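Local coordinates for protein methylocystis parvus OBBP MbnE (Methylocystis parvus OBBP, PDB 5ICQ) that probably binds the copper chelator methanobactin in the periplasm, as a solute-binding protein of the methanobactin transport machinery, at residues 324-330 with 490-496; 346-351 with 568-572. One frame throughout, in Å; residues are numbered along the deposited sequence.

Contact 1. Residues 324-330 with 490-496; sequences FVFNTRR and FDFDMMI
The chi1 of Asn327 (-176°) turns its CG away from the backbone N, and the amide reaches the 490-496 backbone, where ND2 gives a hydrogen bond of 2.9 Å to Phe492 O, nearly along the C=O axis. Strands 324-326 and 494-496 are antiparallel neighbours in a mixed sheet of this family 5 solute-binding protein, and Asn327 begins the type I turn that follows the first of them. Val325 and Met495 form the hydrogen-bonded pair: Val325 N meets Met495 O at 2.7 Å, almost straight. On the face carrying Phe324 and Phe326, the Met494 chain runs out extended and then bends at chi3 (-74°), which lays CE over the Phe326 ring, 3.8 Å from its centroid, while SD lies obliquely beside Phe324 in a Met-aromatic contact. Beyond the strands the contact turns polar. The Arg329 guanidinium lies flat on Phe490, a cation-pi stack with centres 3.7 Å apart, and its NH1 and NH2 also reach the carbonyls of Leu526 and Ala518. Asn327 OD1 takes Arg329 N, an Asx turn, and Arg329 NH1 from opposite faces of its plane. Arg330 bridges two carboxylates at its guanidinium edge: NH2 meets Asp491 OD1 and NH1 meets Asp493 OD1, each at 2.9 Å, and one water joins Arg330 NH1 to Asp491 OD1.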
ATOM      1  N   PHE A 324       0.799  -1.585  17.807  1.00  7.86           N
ATOM      2  CA  PHE A 324       1.185  -2.694  18.671  1.00  6.20           C
ATOM      3  C   PHE A 324       0.178  -3.821  18.504  1.00  9.36           C
ATOM      4  O   PHE A 324      -1.008  -3.636  18.782  1.00 10.72           O
ATOM      5  CB  PHE A 324       1.221  -2.267  20.145  1.00  8.34           C
ATOM      6  CG  PHE A 324       2.331  -1.313  20.499  1.00  8.14           C
ATOM      7  CD1 PHE A 324       3.650  -1.758  20.599  1.00 12.40           C
ATOM      8  CD2 PHE A 324       2.046   0.012  20.795  1.00 11.99           C
ATOM      9  CE1 PHE A 324       4.680  -0.877  20.947  1.00 12.99           C
ATOM     10  CE2 PHE A 324       3.060   0.890  21.166  1.00 14.02           C
ATOM     11  CZ  PHE A 324       4.385   0.437  21.240  1.00  8.58           C
ATOM     12  N   VAL A 325       0.641  -4.997  18.093  1.00  4.70           N
ATOM     13  CA  VAL A 325      -0.241  -6.128  17.828  1.00  3.90           C
ATOM     14  C   VAL A 325      -0.232  -7.060  19.028  1.00  6.12           C
ATOM     15  O   VAL A 325       0.839  -7.493  19.465  1.00  9.40           O
ATOM     16  CB  VAL A 325       0.201  -6.893  16.570  1.00  9.49           C
ATOM     17  CG1 VAL A 325      -0.676  -8.121  16.399  1.00 10.75           C
ATOM     18  CG2 VAL A 325       0.107  -6.001  15.334  1.00 10.51           C
ATOM     19  N   PHE A 326      -1.422  -7.410  19.531  1.00  5.64           N
ATOM     20  CA  PHE A 326      -1.551  -8.441  20.559  1.00  5.50           C
ATOM     21  C   PHE A 326      -1.536  -9.829  19.927  1.00  8.48           C
ATOM     22  O   PHE A 326      -2.222 -10.079  18.933  1.00  9.18           O
ATOM     23  CB  PHE A 326      -2.873  -8.290  21.332  1.00  5.11           C
ATOM     24  CG  PHE A 326      -3.007  -7.008  22.118  1.00  6.49           C
ATOM     25  CD1 PHE A 326      -2.551  -6.927  23.430  1.00  7.23           C
ATOM     26  CD2 PHE A 326      -3.669  -5.914  21.573  1.00  9.25           C
ATOM     27  CE1 PHE A 326      -2.726  -5.754  24.171  1.00  5.45           C
ATOM     28  CE2 PHE A 326      -3.835  -4.749  22.284  1.00  7.62           C
ATOM     29  CZ  PHE A 326      -3.371  -4.664  23.596  1.00  7.12           C
ATOM     30  N   ASN A 327      -0.787 -10.752  20.523  1.00  6.42           N
ATOM     31  CA  ASN A 327      -0.869 -12.131  20.051  1.00  5.44           C
ATOM     32  C   ASN A 327      -2.044 -12.789  20.759  1.00  9.53           C
ATOM     33  O   ASN A 327      -1.908 -13.325  21.866  1.00 10.69           O
ATOM     34  CB  ASN A 327       0.427 -12.896  20.296  1.00  7.95           C
ATOM     35  CG  ASN A 327       0.365 -14.309  19.721  1.00 12.95           C
ATOM     36  OD1 ASN A 327      -0.692 -14.744  19.259  1.00  8.06           O
ATOM     37  ND2 ASN A 327       1.493 -15.019  19.729  1.00  9.06           N
ATOM     38  N   THR A 328      -3.219 -12.765  20.107  1.00  7.42           N
ATOM     39  CA  THR A 328      -4.408 -13.265  20.790  1.00  9.56           C
ATOM     40  C   THR A 328      -4.431 -14.785  20.862  1.00 10.47           C
ATOM     41  O   THR A 328      -5.362 -15.341  21.453  1.00  9.74           O
ATOM     42  CB  THR A 328      -5.696 -12.783  20.117  1.00  8.71           C
ATOM     43  OG1 THR A 328      -5.869 -13.430  18.840  1.00 10.35           O
ATOM     44  CG2 THR A 328      -5.621 -11.270  19.868  1.00  5.62           C
ATOM     45  N   ARG A 329      -3.448 -15.468  20.272  1.00  9.22           N
ATOM     46  CA  ARG A 329      -3.350 -16.918  20.428  1.00 11.27           C
ATOM     47  C   ARG A 329      -2.908 -17.304  21.827  1.00 15.58           C
ATOM     48  O   ARG A 329      -3.090 -18.461  22.233  1.00 11.37           O
ATOM     49  CB  ARG A 329      -2.349 -17.511  19.425  1.00  7.46           C
ATOM     50  CG  ARG A 329      -2.608 -17.141  17.964  1.00  7.79           C
ATOM     51  CD  ARG A 329      -1.406 -17.517  17.103  1.00  7.25           C
ATOM     52  NE  ARG A 329      -1.497 -16.958  15.745  1.00  8.11           N
ATOM     53  CZ  ARG A 329      -1.129 -15.721  15.427  1.00 10.95           C
ATOM     54  NH1 ARG A 329      -0.665 -14.905  16.369  1.00  8.26           N
ATOM     55  NH2 ARG A 329      -1.231 -15.290  14.177  1.00  6.27           N
ATOM     56  N   ARG A 330      -2.297 -16.381  22.554  1.00 10.39           N
ATOM     57  CA  ARG A 330      -1.770 -16.674  23.880  1.00 13.20           C
ATOM     58  C   ARG A 330      -2.761 -16.233  24.951  1.00 13.82           C
ATOM     59  O   ARG A 330      -3.383 -15.176  24.838  1.00 10.58           O
ATOM     60  CB  ARG A 330      -0.403 -16.004  24.067  1.00 14.62           C
ATOM     61  CG  ARG A 330       0.653 -16.577  23.105  1.00 16.87           C
ATOM     62  CD  ARG A 330       2.053 -16.006  23.322  1.00 16.27           C
ATOM     63  NE  ARG A 330       3.051 -16.782  22.584  1.00 11.50           N
ATOM     64  CZ  ARG A 330       4.363 -16.544  22.592  1.00 15.04           C
ATOM     65  NH1 ARG A 330       4.865 -15.537  23.301  1.00  9.27           N
ATOM     66  NH2 ARG A 330       5.180 -17.321  21.890  1.00 12.09           N
ATOM     67  N   PHE A 490       4.995 -16.632  14.940  1.00 10.69           N
ATOM     68  CA  PHE A 490       4.147 -15.978  15.942  1.00 11.29           C
ATOM     69  C   PHE A 490       4.676 -16.208  17.360  1.00 12.88           C
ATOM     70  O   PHE A 490       3.908 -16.383  18.313  1.00 11.60           O
ATOM     71  CB  PHE A 490       2.684 -16.430  15.811  1.00 11.02           C
ATOM     72  CG  PHE A 490       2.141 -16.319  14.394  1.00  9.58           C
ATOM     73  CD1 PHE A 490       2.149 -15.104  13.721  1.00 11.79           C
ATOM     74  CD2 PHE A 490       1.626 -17.437  13.744  1.00 11.22           C
ATOM     75  CE1 PHE A 490       1.645 -14.991  12.411  1.00 10.65           C
ATOM     76  CE2 PHE A 490       1.119 -17.341  12.435  1.00 13.17           C
ATOM     77  CZ  PHE A 490       1.143 -16.118  11.764  1.00 11.13           C
ATOM     78  N   ASP A 491       6.002 -16.183  17.508  1.00  8.04           N
ATOM     79  CA  ASP A 491       6.632 -16.387  18.812  1.00 10.31           C
ATOM     80  C   ASP A 491       6.898 -15.025  19.461  1.00 14.55           C
ATOM     81  O   ASP A 491       8.033 -14.542  19.570  1.00 10.89           O
ATOM     82  CB  ASP A 491       7.906 -17.209  18.672  1.00 10.16           C
ATOM     83  CG  ASP A 491       8.608 -17.424  19.999  1.00 20.05           C
ATOM     84  OD1 ASP A 491       7.959 -17.263  21.065  1.00 16.35           O
ATOM     85  OD2 ASP A 491       9.814 -17.738  19.976  1.00 18.83           O
ATOM     86  N   PHE A 492       5.804 -14.404  19.894  1.00  8.51           N
ATOM     87  CA  PHE A 492       5.864 -13.108  20.563  1.00  7.39           C
ATOM     88  C   PHE A 492       4.586 -12.935  21.376  1.00 13.88           C
ATOM     89  O   PHE A 492       3.566 -13.580  21.101  1.00  7.99           O
ATOM     90  CB  PHE A 492       6.040 -11.957  19.553  1.00  8.55           C
ATOM     91  CG  PHE A 492       4.939 -11.888  18.506  1.00 11.39           C
ATOM     92  CD1 PHE A 492       3.741 -11.235  18.780  1.00  9.46           C
ATOM     93  CD2 PHE A 492       5.112 -12.476  17.257  1.00 11.43           C
ATOM     94  CE1 PHE A 492       2.720 -11.190  17.833  1.00 14.04           C
ATOM     95  CE2 PHE A 492       4.098 -12.423  16.294  1.00 11.50           C
ATOM     96  CZ  PHE A 492       2.904 -11.781  16.589  1.00 11.81           C
ATOM     97  N   ASP A 493       4.670 -12.085  22.411  1.00  7.64           N
ATOM     98  CA  ASP A 493       3.459 -11.638  23.102  1.00  9.20           C
ATOM     99  C   ASP A 493       2.849 -10.444  22.385  1.00 13.31           C
ATOM    100  O   ASP A 493       1.626 -10.380  22.184  1.00  9.81           O
ATOM    101  CB  ASP A 493       3.763 -11.236  24.555  1.00  5.09           C
ATOM    102  CG  ASP A 493       4.248 -12.393  25.415  1.00 16.56           C
ATOM    103  OD1 ASP A 493       3.846 -13.557  25.174  1.00 13.14           O
ATOM    104  OD2 ASP A 493       5.028 -12.116  26.355  1.00 11.86           O
ATOM    105  N   MET A 494       3.701  -9.490  22.009  1.00  7.62           N
ATOM    106  CA  MET A 494       3.313  -8.262  21.332  1.00 10.23           C
ATOM    107  C   MET A 494       4.457  -7.843  20.422  1.00  8.78           C
ATOM    108  O   MET A 494       5.629  -8.046  20.750  1.00  8.20           O
ATOM    109  CB  MET A 494       3.011  -7.142  22.344  1.00  6.30           C
ATOM    110  CG  MET A 494       2.682  -5.779  21.700  1.00  6.25           C
ATOM    111  SD  MET A 494       2.173  -4.566  22.947  1.00  9.10           S
ATOM    112  CE  MET A 494       0.527  -5.150  23.323  1.00 11.32           C
ATOM    113  N   MET A 495       4.116  -7.276  19.274  1.00  5.46           N
ATOM    114  CA  MET A 495       5.125  -6.727  18.383  1.00  6.90           C
ATOM    115  C   MET A 495       4.452  -5.604  17.622  1.00  8.94           C
ATOM    116  O   MET A 495       3.246  -5.385  17.753  1.00 14.09           O
ATOM    117  CB  MET A 495       5.703  -7.798  17.440  1.00  8.60           C
ATOM    118  CG  MET A 495       4.695  -8.429  16.496  1.00 12.60           C
ATOM    119  SD  MET A 495       5.529  -9.498  15.276  1.00 25.21           S
ATOM    120  CE  MET A 495       6.149  -8.261  14.131  1.00 31.67           C
ATOM    121  N   ILE A 496       5.228  -4.871  16.837  1.00  7.21           N
ATOM    122  CA  ILE A 496       4.670  -3.787  16.032  1.00  6.57           C
ATOM    123  C   ILE A 496       4.435  -4.324  14.630  1.00 13.05           C
ATOM    124  O   ILE A 496       5.329  -4.940  14.040  1.00 13.53           O
ATOM    125  CB  ILE A 496       5.589  -2.555  16.040  1.00  9.26           C
ATOM    126  CG1 ILE A 496       5.539  -1.921  17.436  1.00 13.66           C
ATOM    127  CG2 ILE A 496       5.150  -1.557  14.968  1.00 12.39           C
ATOM    128  CD1 ILE A 496       6.567  -0.818  17.675  1.00 16.84           C
TER
HETATM  129  O   HOH W   1       7.655 -15.054  22.970  1.00 18.75           O

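Contact 2. Residues 346-351 with 568-572; sequences FDFEWV and VPLFH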
ATOM      1  N   PHE A 346      -1.608   3.692  26.188  1.00 13.29           N
ATOM      2  CA  PHE A 346      -0.598   4.250  25.294  1.00  9.20           C
ATOM      3  C   PHE A 346      -0.787   5.759  25.184  1.00 13.49           C
ATOM      4  O   PHE A 346      -1.863   6.224  24.803  1.00 16.08           O
ATOM      5  CB  PHE A 346      -0.661   3.619  23.903  1.00 10.30           C
ATOM      6  CG  PHE A 346       0.359   4.196  22.962  1.00 15.19           C
ATOM      7  CD1 PHE A 346       1.711   3.981  23.183  1.00 15.84           C
ATOM      8  CD2 PHE A 346      -0.024   4.985  21.893  1.00 14.82           C
ATOM      9  CE1 PHE A 346       2.666   4.528  22.345  1.00 15.53           C
ATOM     10  CE2 PHE A 346       0.926   5.530  21.048  1.00 14.81           C
ATOM     11  CZ  PHE A 346       2.269   5.299  21.274  1.00 13.62           C
ATOM     12  N   ASP A 347       0.263   6.526  25.488  1.00 12.91           N
ATOM     13  CA  ASP A 347       0.181   7.991  25.519  1.00 12.89           C
ATOM     14  C   ASP A 347       0.817   8.546  24.246  1.00 10.31           C
ATOM     15  O   ASP A 347       2.016   8.829  24.198  1.00 10.60           O
ATOM     16  CB  ASP A 347       0.856   8.535  26.774  1.00 17.26           C
ATOM     17  CG  ASP A 347       0.694  10.042  26.919  1.00 22.50           C
ATOM     18  OD1 ASP A 347       0.347  10.711  25.926  1.00 14.57           O
ATOM     19  OD2 ASP A 347       0.920  10.565  28.025  1.00 26.24           O
ATOM     20  N   PHE A 348      -0.000   8.713  23.205  1.00  8.93           N
ATOM     21  CA  PHE A 348       0.547   9.170  21.930  1.00 13.13           C
ATOM     22  C   PHE A 348       1.036  10.610  22.011  1.00 11.33           C
ATOM     23  O   PHE A 348       2.057  10.957  21.410  1.00 13.37           O
ATOM     24  CB  PHE A 348      -0.490   9.060  20.811  1.00  9.22           C
ATOM     25  CG  PHE A 348      -0.093   9.824  19.574  1.00 12.74           C
ATOM     26  CD1 PHE A 348       1.019   9.431  18.844  1.00 11.01           C
ATOM     27  CD2 PHE A 348      -0.806  10.946  19.163  1.00 12.57           C
ATOM     28  CE1 PHE A 348       1.420  10.141  17.715  1.00 10.78           C
ATOM     29  CE2 PHE A 348      -0.416  11.658  18.019  1.00 12.62           C
ATOM     30  CZ  PHE A 348       0.702  11.248  17.304  1.00  8.78           C
ATOM     31  N   GLU A 349       0.298  11.470  22.712  1.00 13.89           N
ATOM     32  CA  GLU A 349       0.668  12.879  22.773  1.00 16.52           C
ATOM     33  C   GLU A 349       2.090  13.052  23.299  1.00 17.04           C
ATOM     34  O   GLU A 349       2.860  13.871  22.781  1.00 14.55           O
ATOM     35  CB  GLU A 349      -0.345  13.633  23.636  1.00 21.86           C
ATOM     36  CG  GLU A 349      -1.779  13.681  23.041  1.00 27.59           C
ATOM     37  CD  GLU A 349      -2.471  12.307  22.910  1.00 29.54           C
ATOM     38  OE1 GLU A 349      -3.114  12.048  21.862  1.00 30.01           O
ATOM     39  OE2 GLU A 349      -2.378  11.484  23.845  1.00 34.76           O
ATOM     40  N   TRP A 350       2.475  12.248  24.291  1.00 13.27           N
ATOM     41  CA  TRP A 350       3.835  12.322  24.819  1.00 15.34           C
ATOM     42  C   TRP A 350       4.870  11.912  23.770  1.00 15.06           C
ATOM     43  O   TRP A 350       5.891  12.592  23.604  1.00 13.69           O
ATOM     44  CB  TRP A 350       3.963  11.457  26.078  1.00 14.22           C
ATOM     45  CG  TRP A 350       5.301  11.610  26.753  1.00 15.56           C
ATOM     46  CD1 TRP A 350       5.630  12.504  27.733  1.00 22.68           C
ATOM     47  CD2 TRP A 350       6.490  10.854  26.484  1.00 17.35           C
ATOM     48  NE1 TRP A 350       6.946  12.343  28.100  1.00 20.65           N
ATOM     49  CE2 TRP A 350       7.496  11.334  27.350  1.00 19.89           C
ATOM     50  CE3 TRP A 350       6.795   9.807  25.611  1.00 14.61           C
ATOM     51  CZ2 TRP A 350       8.791  10.807  27.357  1.00 18.79           C
ATOM     52  CZ3 TRP A 350       8.082   9.285  25.612  1.00 13.65           C
ATOM     53  CH2 TRP A 350       9.066   9.787  26.485  1.00 21.16           C
ATOM     54  N   VAL A 351       4.651  10.798  23.056  1.00 10.87           N
ATOM     55  CA  VAL A 351       5.670  10.405  22.084  1.00  9.43           C
ATOM     56  C   VAL A 351       5.719  11.404  20.931  1.00 11.76           C
ATOM     57  O   VAL A 351       6.801  11.737  20.435  1.00 11.38           O
ATOM     58  CB  VAL A 351       5.485   8.955  21.569  1.00 17.41           C
ATOM     59  CG1 VAL A 351       5.495   7.942  22.722  1.00 17.38           C
ATOM     60  CG2 VAL A 351       4.268   8.799  20.705  1.00 24.16           C
ATOM     61  N   VAL A 568      -3.059  -1.914  19.051  1.00  8.77           N
ATOM     62  CA  VAL A 568      -3.082  -0.563  19.603  1.00  7.82           C
ATOM     63  C   VAL A 568      -2.617   0.367  18.491  1.00  7.72           C
ATOM     64  O   VAL A 568      -1.424   0.346  18.139  1.00  8.47           O
ATOM     65  CB  VAL A 568      -2.192  -0.428  20.844  1.00  8.41           C
ATOM     66  CG1 VAL A 568      -2.292   1.005  21.417  1.00 10.13           C
ATOM     67  CG2 VAL A 568      -2.604  -1.447  21.894  1.00  9.55           C
ATOM     68  N   PRO A 569      -3.497   1.160  17.890  1.00  8.52           N
ATOM     69  CA  PRO A 569      -3.103   1.920  16.699  1.00 10.90           C
ATOM     70  C   PRO A 569      -2.031   2.930  17.060  1.00  9.45           C
ATOM     71  O   PRO A 569      -2.065   3.535  18.134  1.00 10.20           O
ATOM     72  CB  PRO A 569      -4.398   2.615  16.262  1.00 17.96           C
ATOM     73  CG  PRO A 569      -5.495   1.978  17.055  1.00 14.78           C
ATOM     74  CD  PRO A 569      -4.871   1.464  18.321  1.00 10.01           C
ATOM     75  N   LEU A 570      -1.079   3.108  16.144  1.00 10.14           N
ATOM     76  CA  LEU A 570      -0.026   4.093  16.338  1.00 11.74           C
ATOM     77  C   LEU A 570      -0.393   5.380  15.595  1.00 10.08           C
ATOM     78  O   LEU A 570      -1.386   6.024  15.951  1.00 10.01           O
ATOM     79  CB  LEU A 570       1.328   3.517  15.909  1.00  7.45           C
ATOM     80  CG  LEU A 570       1.857   2.516  16.955  1.00  9.92           C
ATOM     81  CD1 LEU A 570       3.066   1.743  16.438  1.00  9.28           C
ATOM     82  CD2 LEU A 570       2.210   3.225  18.269  1.00 12.44           C
ATOM     83  N   PHE A 571       0.369   5.779  14.580  1.00  7.10           N
ATOM     84  CA  PHE A 571       0.227   7.147  14.078  1.00  9.02           C
ATOM     85  C   PHE A 571       0.764   7.250  12.655  1.00 10.35           C
ATOM     86  O   PHE A 571       1.469   6.361  12.170  1.00 10.46           O
ATOM     87  CB  PHE A 571       0.947   8.127  15.006  1.00 10.97           C
ATOM     88  CG  PHE A 571       2.312   7.653  15.424  1.00 11.99           C
ATOM     89  CD1 PHE A 571       3.420   7.921  14.645  1.00 18.57           C
ATOM     90  CD2 PHE A 571       2.478   6.925  16.594  1.00 12.74           C
ATOM     91  CE1 PHE A 571       4.682   7.475  15.025  1.00 25.58           C
ATOM     92  CE2 PHE A 571       3.733   6.479  16.979  1.00 15.09           C
ATOM     93  CZ  PHE A 571       4.831   6.754  16.197  1.00 16.43           C
ATOM     94  N   HIS A 572       0.433   8.365  11.993  1.00  8.60           N
ATOM     95  CA  HIS A 572       0.799   8.561  10.598  1.00 11.57           C
ATOM     96  C   HIS A 572       0.956  10.052  10.337  1.00 10.05           C
ATOM     97  O   HIS A 572       0.559  10.889  11.146  1.00  9.38           O
ATOM     98  CB  HIS A 572      -0.249   7.946   9.658  1.00 12.83           C
ATOM     99  CG  HIS A 572      -1.598   8.589   9.769  1.00  9.48           C
ATOM    100  ND1 HIS A 572      -2.575   8.132  10.629  1.00  9.07           N
ATOM    101  CD2 HIS A 572      -2.128   9.660   9.130  1.00  9.83           C
ATOM    102  CE1 HIS A 572      -3.648   8.897  10.521  1.00 14.73           C
ATOM    103  NE2 HIS A 572      -3.404   9.834   9.618  1.00 10.33           N
TER
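Phe348 and Phe571 make the tight end of this contact, where Phe348 CE1 presses obliquely against Phe571 CB at 3.4 Å and lies 3.5 Å from Phe571 CG. Phe348 holds its CG anti to the backbone N (chi1 166°), which carries the ring off the first turn of helix 348-355 and across to the strand. The two rings are inclined by 30° and slid apart, centroids 5.4 Å from each other, so they barely overlap. A second apolar patch forms one residue earlier, at Leu570, whose CD2 touches the far end of the Phe346 ring, 3.7 Å from Phe346 CZ, the two side chains crossing at about a right angle. Elsewhere the fit is slacker. Val568 CG1 stands 4.0 Å from Phe346 CB, and Val351 CG2 comes no nearer than 4.4 Å to Phe571 CE2. No hydrogen bond spans the two segments. Away from the strand, Trp350 is exposed, though it also touches Ala461, and Asp347, at the N-cap, takes Trp350 N on OD1 at 3.1 Å, a capping bond that ties down the first turn; Ser408 OG also bonds to Asp347 OD1. The whole contact lays the start of helix 348-355 and the loop before it against strand 567-572: Arg362 of strand 361-362 touches Phe346, Phe348 and Val568, helix 453-467 brings Leu458 onto Phe571 and Ala461 onto Val351, and strand 322-326 adjoins Val568 by backbone hydrogen bonding.

Both contacts are largely buried and reach the same mixed sheet, in which strand 322-326 of contact 1 pairs with strand 567-572 of contact 2. Contact 1 joins strand to strand through backbone bonds and ends in charged and stacked groups, with partly exposed arginines and aspartates at its margin; contact 2 sets a helix start and the loop before it on a strand, is wholly apolar across its interface, and buries about a third as much surface. Their centres are 18 Å apart, yet they touch: Phe324 O lies 2.7 Å from Val568 N, a probable hydrogen bond, and the Phe324 ring packs on Leu570 and Phe346, so the apolar packing of the two contacts meets there.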